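Local coordinates for outer surface protein (Bacillus cereus ATCC 14579, PDB 1X7F) that is uncharacterized but probably cleaves glycosides of 6-phospho-N-acetylmuramic acid, as a 6-phospho-N-acetylmuramidase, at residues Asp43-Arg57 / Asp246-Glu260. Numbering follows the deposited sequence. Where two conformers were deposited one is given.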
loop_
_atom_site.group_PDB
_atom_site.type_symbol
_atom_site.label_atom_id
_atom_site.label_comp_id
_atom_site.label_asym_id
_atom_site.label_seq_id
_atom_site.Cartn_x
_atom_site.Cartn_y
_atom_site.Cartn_z
ATOM N N ASP A 43 1.214 21.201 -11.484
ATOM C CA ASP A 43 2.035 20.352 -10.613
ATOM C C ASP A 43 1.960 20.868 -9.174
ATOM O O ASP A 43 1.881 20.080 -8.223
ATOM C CB ASP A 43 3.503 20.336 -11.059
ATOM C CG ASP A 43 3.766 19.412 -12.239
ATOM O OD1 ASP A 43 3.010 18.429 -12.452
ATOM O OD2 ASP A 43 4.742 19.599 -13.002
ATOM N N MET A 44 2.014 22.191 -9.031
ATOM C CA MET A 44 1.938 22.840 -7.724
ATOM C C MET A 44 0.543 22.697 -7.127
ATOM O O MET A 44 0.406 22.424 -5.941
ATOM C CB MET A 44 2.391 24.311 -7.801
ATOM C CG MET A 44 3.896 24.456 -8.006
ATOM S SD MET A 44 4.589 26.097 -7.800
ATOM C CE MET A 44 3.978 26.960 -9.256
ATOM N N ALA A 45 -0.484 22.860 -7.957
ATOM C CA ALA A 45 -1.861 22.607 -7.546
ATOM C C ALA A 45 -2.065 21.150 -7.057
ATOM O O ALA A 45 -2.773 20.904 -6.073
ATOM C CB ALA A 45 -2.825 22.958 -8.677
ATOM N N TYR A 46 -1.413 20.206 -7.725
ATOM C CA TYR A 46 -1.475 18.773 -7.383
ATOM C C TYR A 46 -0.817 18.442 -6.045
ATOM O O TYR A 46 -1.375 17.692 -5.240
ATOM C CB TYR A 46 -0.795 17.972 -8.492
ATOM C CG TYR A 46 -0.901 16.464 -8.415
ATOM C CD1 TYR A 46 -2.134 15.830 -8.278
ATOM C CD2 TYR A 46 0.239 15.667 -8.558
ATOM C CE1 TYR A 46 -2.229 14.441 -8.244
ATOM C CE2 TYR A 46 0.160 14.272 -8.539
ATOM C CZ TYR A 46 -1.081 13.665 -8.374
ATOM O OH TYR A 46 -1.173 12.288 -8.375
ATOM N N ILE A 47 0.385 18.976 -5.843
ATOM C CA ILE A 47 1.095 18.908 -4.570
ATOM C C ILE A 47 0.193 19.433 -3.452
ATOM O O ILE A 47 0.081 18.805 -2.399
ATOM C CB ILE A 47 2.421 19.724 -4.657
ATOM C CG1 ILE A 47 3.466 18.992 -5.517
ATOM C CG2 ILE A 47 2.982 20.066 -3.257
ATOM C CD1 ILE A 47 4.643 19.898 -5.948
ATOM N N SER A 48 -0.453 20.580 -3.689
ATOM C CA SER A 48 -1.404 21.148 -2.728
ATOM C C SER A 48 -2.574 20.191 -2.439
ATOM O O SER A 48 -2.927 19.987 -1.277
ATOM C CB SER A 48 -1.929 22.504 -3.213
ATOM O OG SER A 48 -0.970 23.529 -3.002
ATOM N N ALA A 49 -3.160 19.636 -3.504
ATOM C CA ALA A 49 -4.244 18.656 -3.438
ATOM C C ALA A 49 -3.855 17.410 -2.648
ATOM O O ALA A 49 -4.591 16.989 -1.769
ATOM C CB ALA A 49 -4.706 18.250 -4.864
ATOM N N ALA A 50 -2.704 16.822 -2.966
ATOM C CA ALA A 50 -2.227 15.620 -2.270
ATOM C C ALA A 50 -1.924 15.874 -0.784
ATOM O O ALA A 50 -2.120 14.990 0.055
ATOM C CB ALA A 50 -1.013 15.034 -2.982
ATOM N N ALA A 51 -1.465 17.088 -0.479
ATOM C CA ALA A 51 -1.134 17.519 0.882
ATOM C C ALA A 51 -2.335 17.572 1.805
ATOM O O ALA A 51 -2.199 17.297 2.996
ATOM C CB ALA A 51 -0.434 18.892 0.872
ATOM N N ARG A 52 -3.500 17.941 1.276
ATOM C CA ARG A 52 -4.706 17.983 2.103
ATOM C C ARG A 52 -5.384 16.605 2.213
ATOM O O ARG A 52 -6.534 16.493 2.648
ATOM C CB ARG A 52 -5.658 19.131 1.692
ATOM C CG ARG A 52 -6.684 18.817 0.609
ATOM C CD ARG A 52 -7.498 20.026 0.160
ATOM N NE ARG A 52 -6.709 20.902 -0.699
ATOM C CZ ARG A 52 -6.786 20.954 -2.033
ATOM N NH1 ARG A 52 -7.635 20.184 -2.701
ATOM N NH2 ARG A 52 -6.010 21.802 -2.702
ATOM N N HIS A 53 -4.647 15.562 1.825
ATOM C CA HIS A 53 -5.030 14.162 2.095
ATOM C C HIS A 53 -3.891 13.326 2.700
ATOM O O HIS A 53 -3.874 12.105 2.552
ATOM C CB HIS A 53 -5.599 13.474 0.830
ATOM C CG HIS A 53 -6.826 14.138 0.286
ATOM N ND1 HIS A 53 -8.025 14.163 0.970
ATOM C CD2 HIS A 53 -7.031 14.831 -0.860
ATOM C CE1 HIS A 53 -8.916 14.837 0.266
ATOM N NE2 HIS A 53 -8.341 15.248 -0.850
ATOM N N GLY A 54 -2.935 13.987 3.350
ATOM C CA GLY A 54 -1.846 13.318 4.080
ATOM C C GLY A 54 -0.710 12.695 3.280
ATOM O O GLY A 54 0.028 11.838 3.791
ATOM N N PHE A 55 -0.557 13.103 2.024
ATOM C CA PHE A 55 0.610 12.689 1.249
ATOM C C PHE A 55 1.803 13.532 1.727
ATOM O O PHE A 55 1.666 14.729 1.964
ATOM C CB PHE A 55 0.371 12.858 -0.252
ATOM C CG PHE A 55 -0.579 11.840 -0.850
ATOM C CD1 PHE A 55 -1.923 11.787 -0.467
ATOM C CD2 PHE A 55 -0.138 10.961 -1.820
ATOM C CE1 PHE A 55 -2.805 10.858 -1.034
ATOM C CE2 PHE A 55 -1.010 10.012 -2.392
ATOM C CZ PHE A 55 -2.348 9.970 -2.002
ATOM N N SER A 56 2.957 12.896 1.896
ATOM C CA SER A 56 4.136 13.596 2.404
ATOM C C SER A 56 5.425 13.193 1.667
ATOM O O SER A 56 6.531 13.458 2.133
ATOM C CB SER A 56 4.278 13.359 3.919
ATOM O OG SER A 56 4.575 11.996 4.173
ATOM N N ARG A 57 5.272 12.539 0.525
ATOM C CA ARG A 57 6.408 12.066 -0.248
ATOM C C ARG A 57 6.144 12.309 -1.737
ATOM O O ARG A 57 5.015 12.127 -2.209
ATOM C CB ARG A 57 6.647 10.572 0.049
ATOM C CG ARG A 57 7.780 9.933 -0.751
ATOM C CD ARG A 57 8.206 8.555 -0.263
ATOM N NE ARG A 57 9.306 8.054 -1.082
ATOM C CZ ARG A 57 10.094 7.028 -0.771
ATOM N NH1 ARG A 57 9.947 6.360 0.368
ATOM N NH2 ARG A 57 11.051 6.672 -1.609
ATOM N N ASP A 246 6.088 2.898 2.340
ATOM C CA ASP A 246 5.537 4.031 1.596
ATOM C C ASP A 246 4.810 3.596 0.325
ATOM O O ASP A 246 5.298 2.750 -0.426
ATOM C CB ASP A 246 6.646 5.059 1.278
ATOM C CG ASP A 246 7.267 5.662 2.534
ATOM O OD1 ASP A 246 6.787 5.358 3.654
ATOM O OD2 ASP A 246 8.228 6.462 2.517
ATOM N N VAL A 247 3.638 4.180 0.092
ATOM C CA VAL A 247 2.848 3.854 -1.090
ATOM C C VAL A 247 2.798 5.093 -1.993
ATOM O O VAL A 247 2.330 6.150 -1.581
ATOM C CB VAL A 247 1.432 3.312 -0.703
ATOM C CG1 VAL A 247 0.530 3.179 -1.921
ATOM C CG2 VAL A 247 1.551 1.968 0.012
ATOM N N ILE A 248 3.318 4.960 -3.216
ATOM C CA ILE A 248 3.434 6.098 -4.133
ATOM C C ILE A 248 2.596 5.855 -5.381
ATOM O O ILE A 248 2.716 4.809 -6.006
ATOM C CB ILE A 248 4.939 6.363 -4.528
ATOM C CG1 ILE A 248 5.835 6.441 -3.280
ATOM C CG2 ILE A 248 5.068 7.644 -5.346
ATOM C CD1 ILE A 248 7.347 6.346 -3.568
ATOM N N ILE A 249 1.749 6.819 -5.747
ATOM C CA ILE A 249 1.071 6.785 -7.052
ATOM C C ILE A 249 2.087 7.090 -8.159
ATOM O O ILE A 249 2.700 8.160 -8.161
ATOM C CB ILE A 249 -0.099 7.804 -7.099
ATOM C CG1 ILE A 249 -0.971 7.669 -5.840
ATOM C CG2 ILE A 249 -0.891 7.652 -8.418
ATOM C CD1 ILE A 249 -2.045 8.705 -5.709
ATOM N N GLY A 250 2.242 6.149 -9.096
ATOM C CA GLY A 250 3.268 6.206 -10.128
ATOM C C GLY A 250 2.947 7.103 -11.304
ATOM O O GLY A 250 3.850 7.680 -11.899
ATOM N N ASN A 251 1.667 7.212 -11.655
ATOM C CA ASN A 251 1.228 8.150 -12.704
ATOM C C ASN A 251 0.606 9.439 -12.137
ATOM O O ASN A 251 0.243 9.483 -10.967
ATOM C CB ASN A 251 0.321 7.461 -13.777
ATOM C CG ASN A 251 -0.765 6.530 -13.175
ATOM O OD1 ASN A 251 -1.522 5.892 -13.914
ATOM N ND2 ASN A 251 -0.841 6.457 -11.859
ATOM N N ALA A 252 0.477 10.475 -12.973
ATOM C CA ALA A 252 -0.115 11.774 -12.568
ATOM C C ALA A 252 -1.174 12.193 -13.585
ATOM O O ALA A 252 -1.032 11.875 -14.757
ATOM C CB ALA A 252 0.977 12.855 -12.469
ATOM N N TYR A 253 -2.237 12.897 -13.187
ATOM C CA TYR A 253 -2.547 13.286 -11.812
ATOM C C TYR A 253 -3.659 12.382 -11.339
ATOM O O TYR A 253 -4.651 12.191 -12.062
ATOM C CB TYR A 253 -3.079 14.725 -11.786
ATOM C CG TYR A 253 -2.105 15.747 -12.305
ATOM C CD1 TYR A 253 -2.329 16.423 -13.514
ATOM C CD2 TYR A 253 -0.936 16.023 -11.602
ATOM C CE1 TYR A 253 -1.408 17.358 -13.988
ATOM C CE2 TYR A 253 -0.020 16.944 -12.063
ATOM C CZ TYR A 253 -0.256 17.608 -13.244
ATOM O OH TYR A 253 0.684 18.516 -13.658
ATOM N N ALA A 254 -3.521 11.837 -10.131
ATOM C CA ALA A 254 -4.627 11.120 -9.512
ATOM C C ALA A 254 -5.739 12.136 -9.277
ATOM O O ALA A 254 -5.465 13.318 -9.044
ATOM C CB ALA A 254 -4.189 10.456 -8.191
ATOM N N SER A 255 -6.990 11.687 -9.371
ATOM C CA SER A 255 -8.129 12.557 -9.098
ATOM C C SER A 255 -8.233 12.937 -7.619
ATOM O O SER A 255 -7.688 12.254 -6.736
ATOM C CB SER A 255 -9.434 11.906 -9.551
ATOM O OG SER A 255 -9.755 10.785 -8.734
ATOM N N GLU A 256 -8.943 14.033 -7.358
ATOM C CA GLU A 256 -9.289 14.420 -6.000
ATOM C C GLU A 256 -9.891 13.233 -5.217
ATOM O O GLU A 256 -9.491 12.970 -4.074
ATOM C CB GLU A 256 -10.231 15.630 -6.021
ATOM C CG GLU A 256 -10.742 16.079 -4.655
ATOM C CD GLU A 256 -9.682 16.706 -3.752
ATOM O OE1 GLU A 256 -9.914 16.747 -2.525
ATOM O OE2 GLU A 256 -8.634 17.175 -4.249
ATOM N N GLU A 257 -10.842 12.533 -5.840
ATOM C CA GLU A 257 -11.500 11.369 -5.241
ATOM C C GLU A 257 -10.498 10.259 -4.880
ATOM O O GLU A 257 -10.579 9.679 -3.795
ATOM C CB GLU A 257 -12.603 10.839 -6.176
ATOM C CG GLU A 257 -13.369 9.624 -5.658
ATOM C CD GLU A 257 -14.305 9.004 -6.692
ATOM O OE1 GLU A 257 -15.081 9.737 -7.340
ATOM O OE2 GLU A 257 -14.279 7.769 -6.850
ATOM N N GLU A 258 -9.556 9.976 -5.785
ATOM C CA GLU A 258 -8.516 8.956 -5.536
ATOM C C GLU A 258 -7.573 9.338 -4.394
ATOM O O GLU A 258 -7.264 8.506 -3.541
ATOM C CB GLU A 258 -7.709 8.652 -6.800
ATOM C CG GLU A 258 -8.461 7.844 -7.848
ATOM C CD GLU A 258 -7.632 7.624 -9.100
ATOM O OE1 GLU A 258 -6.902 8.561 -9.508
ATOM O OE2 GLU A 258 -7.702 6.510 -9.679
ATOM N N LEU A 259 -7.128 10.597 -4.380
ATOM C CA LEU A 259 -6.318 11.118 -3.272
ATOM C C LEU A 259 -7.062 10.998 -1.943
ATOM O O LEU A 259 -6.471 10.627 -0.936
ATOM C CB LEU A 259 -5.869 12.581 -3.516
ATOM C CG LEU A 259 -4.961 12.871 -4.736
ATOM C CD1 LEU A 259 -4.882 14.385 -5.020
ATOM C CD2 LEU A 259 -3.541 12.245 -4.651
ATOM N N GLU A 260 -8.359 11.292 -1.954
ATOM C CA GLU A 260 -9.172 11.264 -0.747
ATOM C C GLU A 260 -9.329 9.843 -0.214
ATOM O O GLU A 260 -9.136 9.604 0.970
ATOM C CB GLU A 260 -10.537 11.911 -0.990
ATOM C CG GLU A 260 -11.384 12.049 0.274
ATOM C CD GLU A 260 -12.828 12.421 -0.019
ATOM O OE1 GLU A 260 -13.468 13.088 0.827
ATOM O OE2 GLU A 260 -13.330 12.044 -1.105
HETATM O O HOH W 1 1.183 11.138 -9.027
HETATM O O HOH W 2 -8.074 11.900 2.961
#
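Where the first and last beta-alpha units of an eight-stranded parallel barrel meet, Y46 of helix 40-51 lies against the turn that leads from strand 246-249 to helix 256-264. Y253, which follows a cis peptide bond, turns its ring edge onto one face of Y46 in a T-shaped stack, planes 64° apart, with CD2 only 3.2 Å from Y46 CG. Y253 OH donates to D43 OD1 (2.6 Å) from above the carboxylate plane and also bonds S38. With CG anti to the backbone N (chi1 -173°), Y46 reaches across the turn: its OH accepts from A254 N (3.0 Å, nearly straight) and meets a water that donates to N251 O. The L259 methyls divide: CD1 packs on A49 CB (3.9 Å), CD2 sits over the F55 ring face, a CH-pi contact. Just past helix 40-51, H53 lays a ring face on E260 CA while NE2 donates to E256 OE1 (2.7 Å), in the ring plane but met from above its own carboxylate plane. Inside the barrel, extended R57 forms an in-plane NH1 salt bridge to D246 OD2 (2.8 Å), its guanidinium face on I248 CD1; E144 also pairs with R57, R199 with D246. The last beta-alpha unit packs beside the first, strand 28-33 lying between 246-249 and 55-62, as in a TIM barrel.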